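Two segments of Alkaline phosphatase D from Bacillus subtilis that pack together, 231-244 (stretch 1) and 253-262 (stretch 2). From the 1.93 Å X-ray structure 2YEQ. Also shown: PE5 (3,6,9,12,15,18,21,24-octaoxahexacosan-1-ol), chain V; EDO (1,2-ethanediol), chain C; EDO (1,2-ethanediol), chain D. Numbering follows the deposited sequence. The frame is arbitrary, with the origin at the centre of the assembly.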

# COMPACT_ATOMS: atom_id res chain seq x y z
N PHE A 231 -4.29 18.48 -14.12
CA PHE A 231 -3.98 17.49 -13.09
C PHE A 231 -4.99 17.49 -11.96
O PHE A 231 -5.34 16.44 -11.44
CB PHE A 231 -2.59 17.65 -12.54
CG PHE A 231 -2.26 16.59 -11.50
CD1 PHE A 231 -2.00 15.30 -11.91
CD2 PHE A 231 -2.31 16.88 -10.15
CE1 PHE A 231 -1.75 14.27 -10.98
CE2 PHE A 231 -2.05 15.88 -9.20
CZ PHE A 231 -1.78 14.57 -9.63
N VAL A 232 -5.50 18.66 -11.59
CA VAL A 232 -6.49 18.73 -10.53
C VAL A 232 -7.77 17.98 -10.89
O VAL A 232 -8.39 17.31 -10.05
CB VAL A 232 -6.79 20.18 -10.12
CG1 VAL A 232 -7.88 20.24 -9.03
CG2 VAL A 232 -5.49 20.84 -9.62
N LEU A 233 -8.18 18.09 -12.15
CA LEU A 233 -9.33 17.35 -12.63
C LEU A 233 -9.02 15.85 -12.61
O LEU A 233 -9.84 15.04 -12.23
CB LEU A 233 -9.69 17.80 -14.05
CG LEU A 233 -10.25 19.23 -14.13
CD1 LEU A 233 -10.34 19.65 -15.61
CD2 LEU A 233 -11.61 19.26 -13.44
N ARG A 234 -7.81 15.51 -13.01
CA ARG A 234 -7.37 14.13 -12.99
C ARG A 234 -7.35 13.54 -11.57
O ARG A 234 -7.78 12.41 -11.34
CB ARG A 234 -6.01 14.06 -13.63
CG ARG A 234 -5.61 12.71 -14.01
CD ARG A 234 -4.31 12.76 -14.69
NE ARG A 234 -3.88 11.43 -15.03
CZ ARG A 234 -2.78 11.13 -15.69
NH1 ARG A 234 -1.96 12.07 -16.13
NH2 ARG A 234 -2.50 9.86 -15.92
N ARG A 235 -6.89 14.32 -10.59
CA ARG A 235 -6.87 13.87 -9.22
C ARG A 235 -8.27 13.64 -8.67
O ARG A 235 -8.50 12.66 -7.95
CB ARG A 235 -6.10 14.83 -8.30
CG ARG A 235 -5.64 14.18 -7.01
CD ARG A 235 -4.78 15.11 -6.16
NE ARG A 235 -5.55 15.87 -5.18
CZ ARG A 235 -5.00 16.61 -4.22
NH1 ARG A 235 -3.69 16.72 -4.16
NH2 ARG A 235 -5.76 17.26 -3.35
N ALA A 236 -9.21 14.50 -9.01
CA ALA A 236 -10.60 14.30 -8.63
C ALA A 236 -11.18 12.99 -9.19
O ALA A 236 -11.87 12.26 -8.48
CB ALA A 236 -11.49 15.53 -9.04
N ALA A 237 -10.91 12.71 -10.46
CA ALA A 237 -11.35 11.47 -11.11
C ALA A 237 -10.72 10.23 -10.44
O ALA A 237 -11.41 9.26 -10.14
CB ALA A 237 -11.01 11.50 -12.57
N ALA A 238 -9.40 10.28 -10.23
CA ALA A 238 -8.64 9.19 -9.61
C ALA A 238 -9.07 8.91 -8.20
O ALA A 238 -9.22 7.75 -7.80
CB ALA A 238 -7.14 9.52 -9.64
N TYR A 239 -9.25 9.96 -7.41
CA TYR A 239 -9.69 9.80 -6.03
C TYR A 239 -11.10 9.21 -5.92
O TYR A 239 -11.35 8.36 -5.04
CB TYR A 239 -9.60 11.11 -5.25
CG TYR A 239 -8.20 11.56 -4.82
CD1 TYR A 239 -7.06 10.87 -5.19
CD2 TYR A 239 -8.05 12.68 -4.01
CE1 TYR A 239 -5.78 11.29 -4.76
CE2 TYR A 239 -6.80 13.11 -3.58
CZ TYR A 239 -5.67 12.43 -3.97
OH TYR A 239 -4.42 12.84 -3.55
N GLN A 240 -12.01 9.67 -6.78
CA GLN A 240 -13.37 9.11 -6.82
C GLN A 240 -13.33 7.61 -7.17
O GLN A 240 -13.97 6.81 -6.49
CB GLN A 240 -14.30 9.85 -7.81
CG GLN A 240 -15.74 9.30 -7.74
CD GLN A 240 -16.80 10.16 -8.46
OE1 GLN A 240 -16.69 11.39 -8.56
NE2 GLN A 240 -17.86 9.50 -8.92
N ALA A 241 -12.60 7.25 -8.21
CA ALA A 241 -12.49 5.84 -8.64
C ALA A 241 -11.87 4.97 -7.54
O ALA A 241 -12.27 3.81 -7.36
CB ALA A 241 -11.68 5.71 -9.89
N TYR A 242 -10.93 5.54 -6.79
CA TYR A 242 -10.31 4.82 -5.67
C TYR A 242 -11.33 4.55 -4.59
O TYR A 242 -11.50 3.42 -4.15
CB TYR A 242 -9.14 5.63 -5.12
CG TYR A 242 -8.28 4.93 -4.11
CD1 TYR A 242 -7.21 4.15 -4.50
CD2 TYR A 242 -8.49 5.10 -2.75
CE1 TYR A 242 -6.39 3.50 -3.55
CE2 TYR A 242 -7.67 4.49 -1.80
CZ TYR A 242 -6.63 3.71 -2.21
OH TYR A 242 -5.82 3.12 -1.26
N TYR A 243 -12.04 5.59 -4.16
CA TYR A 243 -13.12 5.42 -3.22
C TYR A 243 -14.10 4.33 -3.68
O TYR A 243 -14.46 3.45 -2.89
CB TYR A 243 -13.89 6.73 -2.95
CG TYR A 243 -15.09 6.50 -2.09
CD1 TYR A 243 -14.97 6.40 -0.70
CD2 TYR A 243 -16.35 6.28 -2.65
CE1 TYR A 243 -16.06 6.14 0.10
CE2 TYR A 243 -17.44 6.00 -1.86
CZ TYR A 243 -17.30 5.94 -0.47
OH TYR A 243 -18.39 5.67 0.33
N GLU A 244 -14.56 4.42 -4.93
CA GLU A 244 -15.56 3.49 -5.47
C GLU A 244 -15.07 2.04 -5.35
O GLU A 244 -15.87 1.15 -5.20
CB GLU A 244 -15.90 3.84 -6.92
CG GLU A 244 -16.71 5.15 -7.03
CD GLU A 244 -16.85 5.72 -8.42
OE1 GLU A 244 -16.13 5.26 -9.33
OE2 GLU A 244 -17.69 6.66 -8.59
N LEU A 253 -15.26 9.74 1.76
CA LEU A 253 -15.90 10.13 0.48
C LEU A 253 -15.20 11.39 -0.06
O LEU A 253 -15.02 12.35 0.68
CB LEU A 253 -17.40 10.42 0.68
CG LEU A 253 -18.27 10.73 -0.55
CD1 LEU A 253 -18.45 9.47 -1.39
CD2 LEU A 253 -19.65 11.32 -0.15
N PRO A 254 -14.77 11.41 -1.31
CA PRO A 254 -14.04 12.58 -1.79
C PRO A 254 -14.97 13.75 -2.08
O PRO A 254 -16.18 13.57 -2.22
CB PRO A 254 -13.35 12.09 -3.07
CG PRO A 254 -14.17 10.95 -3.52
CD PRO A 254 -14.72 10.31 -2.28
N ASN A 255 -14.40 14.94 -2.11
CA ASN A 255 -15.10 16.15 -2.51
C ASN A 255 -14.16 16.85 -3.47
O ASN A 255 -13.15 17.43 -3.08
CB ASN A 255 -15.41 17.03 -1.31
CG ASN A 255 -16.20 18.28 -1.68
OD1 ASN A 255 -16.78 18.36 -2.75
ND2 ASN A 255 -16.21 19.26 -0.80
N GLY A 256 -14.47 16.72 -4.76
CA GLY A 256 -13.58 17.13 -5.82
C GLY A 256 -12.22 16.48 -5.67
O GLY A 256 -12.11 15.25 -5.48
N PRO A 257 -11.17 17.29 -5.72
CA PRO A 257 -9.82 16.76 -5.66
C PRO A 257 -9.31 16.41 -4.24
O PRO A 257 -8.14 16.05 -4.10
CB PRO A 257 -9.00 17.92 -6.22
CG PRO A 257 -9.71 19.13 -5.69
CD PRO A 257 -11.17 18.77 -5.81
N ASP A 258 -10.15 16.55 -3.23
CA ASP A 258 -9.77 16.36 -1.83
C ASP A 258 -10.44 15.14 -1.23
O ASP A 258 -11.62 14.89 -1.48
CB ASP A 258 -10.16 17.58 -1.00
CG ASP A 258 -9.57 18.87 -1.57
OD1 ASP A 258 -8.35 18.92 -1.82
OD2 ASP A 258 -10.35 19.80 -1.81
N MET A 259 -9.69 14.40 -0.39
CA MET A 259 -10.19 13.14 0.17
C MET A 259 -9.45 12.76 1.46
O MET A 259 -8.22 12.67 1.47
CB MET A 259 -10.05 12.05 -0.88
CG MET A 259 -10.57 10.69 -0.46
SD MET A 259 -10.72 9.55 -1.85
CE MET A 259 -10.71 7.97 -0.96
N GLN A 260 -10.20 12.53 2.53
CA GLN A 260 -9.60 12.19 3.82
C GLN A 260 -9.21 10.71 3.81
O GLN A 260 -10.07 9.85 3.91
CB GLN A 260 -10.56 12.49 4.96
CG GLN A 260 -9.98 12.23 6.36
CD GLN A 260 -8.75 13.09 6.61
OE1 GLN A 260 -8.79 14.30 6.40
NE2 GLN A 260 -7.67 12.47 7.03
N LEU A 261 -7.92 10.43 3.66
CA LEU A 261 -7.45 9.06 3.69
C LEU A 261 -6.58 8.78 4.93
O LEU A 261 -6.65 7.68 5.49
CB LEU A 261 -6.70 8.71 2.44
CG LEU A 261 -6.50 7.21 2.14
CD1 LEU A 261 -7.85 6.44 2.06
CD2 LEU A 261 -5.72 7.03 0.88
N TYR A 262 -5.76 9.73 5.38
CA TYR A 262 -4.99 9.45 6.59
C TYR A 262 -5.91 9.20 7.78
O TYR A 262 -6.96 9.83 7.92
CB TYR A 262 -3.89 10.48 6.86
CG TYR A 262 -4.30 11.84 7.35
CD1 TYR A 262 -4.57 12.07 8.69
CD2 TYR A 262 -4.31 12.92 6.48
CE1 TYR A 262 -4.88 13.35 9.15
CE2 TYR A 262 -4.62 14.19 6.92
CZ TYR A 262 -4.90 14.41 8.24
OH TYR A 262 -5.19 15.67 8.64
C50 PE5 V . -8.92 15.15 10.79
O1 PE5 V . -8.97 13.81 10.30
C1 PE5 V . -8.60 12.82 11.27
C2 PE5 V . -8.50 11.44 10.61
O2 PE5 V . -9.77 10.78 10.67
C3 PE5 V . -10.03 9.81 9.65
C4 PE5 V . -11.53 9.68 9.39
C1 EDO C . -16.80 15.18 -5.92
O1 EDO C . -18.06 15.73 -5.58
C2 EDO C . -16.95 13.91 -6.76
O2 EDO C . -15.89 12.99 -6.48
C1 EDO D . -19.79 12.31 -4.67
O1 EDO D . -18.47 12.34 -4.10
C2 EDO D . -19.90 11.30 -5.81
O2 EDO D . -20.52 11.88 -6.95
O HOH W 1 -13.34 13.10 -6.44

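Stretch 1 is a run of helix that extends beyond both ends of the segment. Stretch 2 has no regular helix or strand and lies along one side of that helix. Together they bury 609 Å² of surface, both sides summed. The backbones come closest at Ala 236 and Pro 257, whose CA atoms are 3.9 Å apart.

The side chain at this point is only the methyl of Ala 236. Its CB lies 3.6 Å from Gly 256 C and 3.8 Å from Pro 257 N, so the methyl rests against the backbone joining those two residues. A type II' beta turn runs from Asn 255 to Asp 258 and carries this link against the helix. The turn is closed by backbone hydrogen bonds from Asn 255 N to Asp 258 O (2.9 Å) and from Asp 258 N to Asn 255 O (3.1 Å). Gly 256 has a positive phi of 54°, which favours glycine. An ideal CB here would fall 2.3 Å from Pro 257 CD, a clash within the turn itself.

Pro 257 is the main bump on the loop, with 91 Å² covered by the helix. Val 232, Ala 236 and Arg 235 form the hollow around it. Val 232 CG1 meets Pro 257 CB at 3.8 Å, and Arg 235 NE passes the same CB at 4.1 Å. The guanidinium then grips the backbone. Arg 235 NE and Arg 235 NH2 each donate a hydrogen bond to Pro 257 O at 2.8 Å, with similar angles of 140° and 141°. Pro 257 O sits at the edge of the guanidinium, near its plane, where both N-H groups can point at it. Arg 235 NH2 also forms a salt bridge with Asp 258 OD1 at 3.4 Å.

Pro 254 is a second bump. Its ring reaches the helix beside Tyr 239, Gln 240 and Tyr 243. Pro 254 CG is 3.9 Å from Gln 240 CA, and Pro 254 CD is 3.7 Å from Tyr 243 CB.

Met 259 points toward the helix in an extended chain, with all three chi angles t. Its CB packs 3.8 Å from Tyr 239 CD2. Its SD lies 3.5 Å from Tyr 239 O and 5.2 Å from the centroid of the Tyr 239 ring, in an oblique sulfur-aromatic contact. The terminal methyl touches two tyrosines: Met 259 CE is 4.0 Å from Tyr 242 CD2 and 4.0 Å from Tyr 243 CB. It meets the Tyr 242 ring at its edge.

Leucines extend the packing. Leu 253 CD1 sits over one face of the Tyr 243 ring, 4.0 Å from its centroid, in a CH-pi contact. Leu 261 CD2 approaches Tyr 242 CE2 at 4.2 Å.

Water 1 bridges the stretches, donating to Ala 236 O and Gly 256 O, each 2.7 Å from its oxygen. It also contacts O2 of the chain C ethanediol, which donates to Gln 240 OE1 at 2.7 Å.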